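Local coordinates for protein carbohydrate deacetylase Agd3 (Neosartorya fumigata, PDB 6NWZ) that removes N-acetyl groups from the exopolysaccharide galactosaminogalactan, as a zinc-binding carbohydrate esterase required for Aspergillus fumigatus biofilm formation, at residues 386-397 / 429-440. Sequence-based numbering, arbitrary orientation.
Sequences ISHTFTHEEQNN and GIIPPAITGLHN. With ZN (zinc ion), chain L; NAG (2-acetamido-2-deoxy-beta-D-glucopyranose), chain B.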
loop_
_atom_site.group_PDB
_atom_site.type_symbol
_atom_site.label_atom_id
_atom_site.label_comp_id
_atom_site.label_asym_id
_atom_site.label_seq_id
_atom_site.Cartn_x
_atom_site.Cartn_y
_atom_site.Cartn_z
ATOM N N ILE A 386 13.169 -15.448 -3.220
ATOM C CA ILE A 386 13.752 -14.971 -1.971
ATOM C C ILE A 386 13.821 -16.152 -1.014
ATOM O O ILE A 386 13.089 -17.135 -1.160
ATOM C CB ILE A 386 12.929 -13.797 -1.380
ATOM C CG1 ILE A 386 13.709 -13.096 -0.264
ATOM C CG2 ILE A 386 11.567 -14.291 -0.915
ATOM C CD1 ILE A 386 12.893 -12.079 0.492
ATOM N N SER A 387 14.723 -16.069 -0.035
ATOM C CA SER A 387 14.918 -17.154 0.919
ATOM C C SER A 387 13.863 -17.123 2.019
ATOM O O SER A 387 13.501 -16.058 2.527
ATOM C CB SER A 387 16.308 -17.078 1.553
ATOM O OG SER A 387 16.455 -18.059 2.570
ATOM N N HIS A 388 13.390 -18.309 2.399
ATOM C CA HIS A 388 12.444 -18.488 3.496
ATOM C C HIS A 388 13.034 -19.402 4.571
ATOM O O HIS A 388 12.302 -20.117 5.264
ATOM C CB HIS A 388 11.119 -19.039 2.965
ATOM C CG HIS A 388 9.970 -18.895 3.914
ATOM N ND1 HIS A 388 9.694 -17.721 4.582
ATOM C CD2 HIS A 388 9.012 -19.776 4.290
ATOM C CE1 HIS A 388 8.621 -17.888 5.337
ATOM N NE2 HIS A 388 8.189 -19.127 5.177
ATOM N N THR A 389 14.367 -19.368 4.710
ATOM C CA THR A 389 15.190 -20.252 5.545
ATOM C C THR A 389 15.210 -21.685 5.025
ATOM O O THR A 389 14.354 -22.086 4.227
ATOM C CB THR A 389 14.749 -20.242 7.012
ATOM O OG1 THR A 389 13.475 -20.887 7.148
ATOM C CG2 THR A 389 14.670 -18.820 7.530
ATOM N N PHE A 390 16.193 -22.468 5.475
ATOM C CA PHE A 390 16.413 -23.787 4.891
ATOM C C PHE A 390 15.354 -24.780 5.360
ATOM O O PHE A 390 14.633 -25.364 4.546
ATOM C CB PHE A 390 17.824 -24.277 5.228
ATOM C CG PHE A 390 18.234 -25.519 4.481
ATOM C CD1 PHE A 390 18.346 -25.512 3.101
ATOM C CD2 PHE A 390 18.523 -26.689 5.164
ATOM C CE1 PHE A 390 18.728 -26.656 2.415
ATOM C CE2 PHE A 390 18.905 -27.834 4.485
ATOM C CZ PHE A 390 19.007 -27.817 3.111
ATOM N N THR A 391 15.228 -24.967 6.673
ATOM C CA THR A 391 14.354 -25.992 7.229
ATOM C C THR A 391 13.043 -25.439 7.767
ATOM O O THR A 391 12.219 -26.216 8.263
ATOM C CB THR A 391 15.076 -26.755 8.346
ATOM O OG1 THR A 391 15.059 -25.978 9.550
ATOM C CG2 THR A 391 16.512 -27.010 7.954
ATOM N N HIS A 392 12.834 -24.124 7.688
ATOM C CA HIS A 392 11.645 -23.464 8.231
ATOM C C HIS A 392 11.579 -23.577 9.753
ATOM O O HIS A 392 10.494 -23.585 10.340
ATOM C CB HIS A 392 10.362 -24.006 7.592
ATOM C CG HIS A 392 9.161 -23.148 7.831
ATOM N ND1 HIS A 392 8.548 -23.058 9.063
ATOM C CD2 HIS A 392 8.464 -22.338 7.001
ATOM C CE1 HIS A 392 7.523 -22.229 8.980
ATOM N NE2 HIS A 392 7.450 -21.779 7.740
ATOM N N GLU A 393 12.740 -23.653 10.404
ATOM C CA GLU A 393 12.783 -23.710 11.860
ATOM C C GLU A 393 12.316 -22.389 12.456
ATOM O O GLU A 393 12.772 -21.315 12.047
ATOM C CB GLU A 393 14.198 -24.028 12.346
ATOM C CG GLU A 393 14.346 -24.033 13.869
ATOM C CD GLU A 393 15.780 -24.249 14.321
ATOM O OE1 GLU A 393 16.681 -24.267 13.457
ATOM O OE2 GLU A 393 16.009 -24.403 15.541
ATOM N N GLU A 394 11.405 -22.473 13.421
ATOM C CA GLU A 394 10.960 -21.293 14.148
ATOM C C GLU A 394 12.093 -20.768 15.019
ATOM O O GLU A 394 12.786 -21.534 15.694
ATOM C CB GLU A 394 9.740 -21.631 15.001
ATOM C CG GLU A 394 8.851 -22.705 14.386
ATOM C CD GLU A 394 7.539 -22.161 13.859
ATOM O OE1 GLU A 394 6.884 -21.391 14.591
ATOM O OE2 GLU A 394 7.162 -22.506 12.717
ATOM N N GLN A 395 12.281 -19.450 15.005
ATOM C CA GLN A 395 13.475 -18.841 15.575
ATOM C C GLN A 395 13.191 -17.974 16.794
ATOM O O GLN A 395 14.092 -17.262 17.250
ATOM C CB GLN A 395 14.193 -18.020 14.505
ATOM C CG GLN A 395 14.451 -18.792 13.227
ATOM C CD GLN A 395 15.097 -17.944 12.160
ATOM O OE1 GLN A 395 15.453 -16.792 12.402
ATOM N NE2 GLN A 395 15.252 -18.508 10.966
ATOM N N ASN A 396 11.971 -18.017 17.338
ATOM C CA ASN A 396 11.658 -17.194 18.503
ATOM C C ASN A 396 12.534 -17.544 19.699
ATOM O O ASN A 396 12.863 -16.666 20.505
ATOM C CB ASN A 396 10.184 -17.344 18.876
ATOM C CG ASN A 396 9.282 -16.469 18.036
ATOM O OD1 ASN A 396 9.740 -15.798 17.114
ATOM N ND2 ASN A 396 7.991 -16.471 18.349
ATOM N N ASN A 397 12.921 -18.819 19.828
ATOM C CA ASN A 397 13.718 -19.305 20.950
ATOM C C ASN A 397 14.925 -20.103 20.467
ATOM O O ASN A 397 15.545 -20.824 21.256
ATOM C CB ASN A 397 12.851 -20.155 21.886
ATOM C CG ASN A 397 13.457 -20.331 23.276
ATOM O OD1 ASN A 397 14.384 -19.624 23.668
ATOM N ND2 ASN A 397 12.915 -21.282 24.027
ATOM N N GLY A 429 17.618 -9.943 1.809
ATOM C CA GLY A 429 16.406 -10.047 2.598
ATOM C C GLY A 429 15.864 -11.459 2.600
ATOM O O GLY A 429 16.157 -12.268 1.713
ATOM N N ILE A 430 15.066 -11.750 3.626
ATOM C CA ILE A 430 14.413 -13.041 3.770
ATOM C C ILE A 430 12.960 -12.818 4.158
ATOM O O ILE A 430 12.564 -11.738 4.597
ATOM C CB ILE A 430 15.093 -13.942 4.825
ATOM C CG1 ILE A 430 14.838 -13.393 6.233
ATOM C CG2 ILE A 430 16.579 -14.065 4.555
ATOM C CD1 ILE A 430 15.321 -14.305 7.339
ATOM N N ILE A 431 12.167 -13.869 3.988
ATOM C CA ILE A 431 10.850 -13.959 4.607
ATOM C C ILE A 431 11.014 -14.831 5.845
ATOM O O ILE A 431 11.099 -16.061 5.721
ATOM C CB ILE A 431 9.804 -14.541 3.643
ATOM C CG1 ILE A 431 9.781 -13.748 2.329
ATOM C CG2 ILE A 431 8.434 -14.575 4.311
ATOM C CD1 ILE A 431 8.731 -14.219 1.337
ATOM N N PRO A 432 11.091 -14.256 7.042
ATOM C CA PRO A 432 11.373 -15.061 8.241
ATOM C C PRO A 432 10.316 -16.133 8.439
ATOM O O PRO A 432 9.125 -15.902 8.178
ATOM C CB PRO A 432 11.358 -14.026 9.379
ATOM C CG PRO A 432 10.677 -12.819 8.812
ATOM C CD PRO A 432 10.978 -12.820 7.349
ATOM N N PRO A 433 10.711 -17.321 8.896
ATOM C CA PRO A 433 9.786 -18.468 8.895
ATOM C C PRO A 433 8.664 -18.259 9.902
ATOM O O PRO A 433 8.908 -18.165 11.108
ATOM C CB PRO A 433 10.686 -19.648 9.277
ATOM C CG PRO A 433 11.789 -19.023 10.094
ATOM C CD PRO A 433 12.000 -17.637 9.538
ATOM N N ALA A 434 7.431 -18.176 9.399
ATOM C CA ALA A 434 6.259 -17.867 10.219
ATOM C C ALA A 434 6.430 -16.549 10.968
ATOM O O ALA A 434 5.854 -16.359 12.043
ATOM C CB ALA A 434 5.947 -18.999 11.204
ATOM N N ILE A 435 7.223 -15.638 10.395
ATOM C CA ILE A 435 7.551 -14.348 10.996
ATOM C C ILE A 435 8.028 -14.558 12.429
ATOM O O ILE A 435 7.453 -14.006 13.375
ATOM C CB ILE A 435 6.351 -13.382 10.929
ATOM C CG1 ILE A 435 5.709 -13.443 9.546
ATOM C CG2 ILE A 435 6.794 -11.946 11.180
ATOM C CD1 ILE A 435 6.651 -13.043 8.429
ATOM N N THR A 436 9.074 -15.366 12.602
ATOM C CA THR A 436 9.620 -15.676 13.916
ATOM C C THR A 436 11.077 -15.238 14.000
ATOM O O THR A 436 11.755 -15.044 12.986
ATOM C CB THR A 436 9.500 -17.178 14.247
ATOM O OG1 THR A 436 10.288 -17.954 13.334
ATOM C CG2 THR A 436 8.050 -17.630 14.168
ATOM N N GLY A 437 11.554 -15.076 15.233
ATOM C CA GLY A 437 12.902 -14.614 15.477
ATOM C C GLY A 437 13.084 -13.114 15.433
ATOM O O GLY A 437 14.202 -12.637 15.669
ATOM N N LEU A 438 12.028 -12.354 15.146
ATOM C CA LEU A 438 12.137 -10.901 15.082
ATOM C C LEU A 438 12.374 -10.264 16.445
ATOM O O LEU A 438 12.664 -9.065 16.503
ATOM C CB LEU A 438 10.883 -10.308 14.436
ATOM C CG LEU A 438 10.777 -10.442 12.909
ATOM C CD1 LEU A 438 10.326 -11.833 12.473
ATOM C CD2 LEU A 438 9.851 -9.387 12.346
ATOM N N HIS A 439 12.255 -11.022 17.537
ATOM C CA HIS A 439 12.624 -10.541 18.863
ATOM C C HIS A 439 13.779 -11.340 19.451
ATOM O O HIS A 439 14.146 -11.129 20.613
ATOM C CB HIS A 439 11.417 -10.572 19.808
ATOM C CG HIS A 439 10.280 -9.702 19.364
ATOM N ND1 HIS A 439 10.359 -8.325 19.336
ATOM C CD2 HIS A 439 9.035 -10.013 18.932
ATOM C CE1 HIS A 439 9.214 -7.828 18.906
ATOM N NE2 HIS A 439 8.393 -8.831 18.653
ATOM N N ASN A 440 14.356 -12.248 18.673
ATOM C CA ASN A 440 15.526 -13.012 19.082
ATOM C C ASN A 440 16.762 -12.291 18.556
ATOM O O ASN A 440 17.030 -12.304 17.351
ATOM C CB ASN A 440 15.434 -14.437 18.543
ATOM C CG ASN A 440 16.545 -15.331 19.045
ATOM O OD1 ASN A 440 17.640 -14.869 19.362
ATOM N ND2 ASN A 440 16.269 -16.628 19.114
HETATM ZN ZN ZN L . 6.526 -20.250 6.146
HETATM C C1 NAG B . 13.354 -21.591 25.361
HETATM C C2 NAG B . 12.193 -22.248 26.120
HETATM C C3 NAG B . 12.653 -22.731 27.493
HETATM C C4 NAG B . 13.876 -23.627 27.362
HETATM C C5 NAG B . 14.969 -22.879 26.608
HETATM C C6 NAG B . 16.209 -23.709 26.370
HETATM C C7 NAG B . 10.051 -21.291 25.395
HETATM C C8 NAG B . 8.985 -20.278 25.687
HETATM N N2 NAG B . 11.075 -21.327 26.253
HETATM O O3 NAG B . 11.591 -23.436 28.125
HETATM O O4 NAG B . 14.350 -23.991 28.654
HETATM O O5 NAG B . 14.476 -22.487 25.318
HETATM O O6 NAG B . 15.889 -24.980 25.824
HETATM O O7 NAG B . 9.989 -22.042 24.426
#
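H388 and H392 both swing their rings anti to the backbone N (chi1 -163° and -165°), H388 crossing I431 obliquely with I431 O at its edge, and their NE2 atoms converge on one zinc ion, at 2.2 Å from H388 NE2 and 2.4 Å from H392 NE2. D256 completes the protein ligands of this HxxxH site, an arrangement known from polysaccharide deacetylases of the carbohydrate esterase 4 type. H388 ND1 points at I431 O, a second-shell contact modelled too short to judge, which would help hold the ring's rotation. P433 CB lies 4.0 Å from the centroid of the H392 ring, almost on its normal: a CH-pi contact over one face. P433 CD and CG rest against T389 CG2 and Q395 NE2, which lie side by side; Q395 OE1 is held by W447. Further along, T436 OG1 accepts from Q395 N (3.0 Å) and donates to P433 O, while N396 OD1 takes G437 N in its carbonyl plane at 2.7 Å. N440 ND2 bonds Q395 O and A398 O. The contact thus runs from strand 384-387, paired with 300-304 and 424-426, to the start of helix 441-449; I431 reaches strands 252-257 and 487-492, and helix 400-417 packs against T389, Q395 and I430.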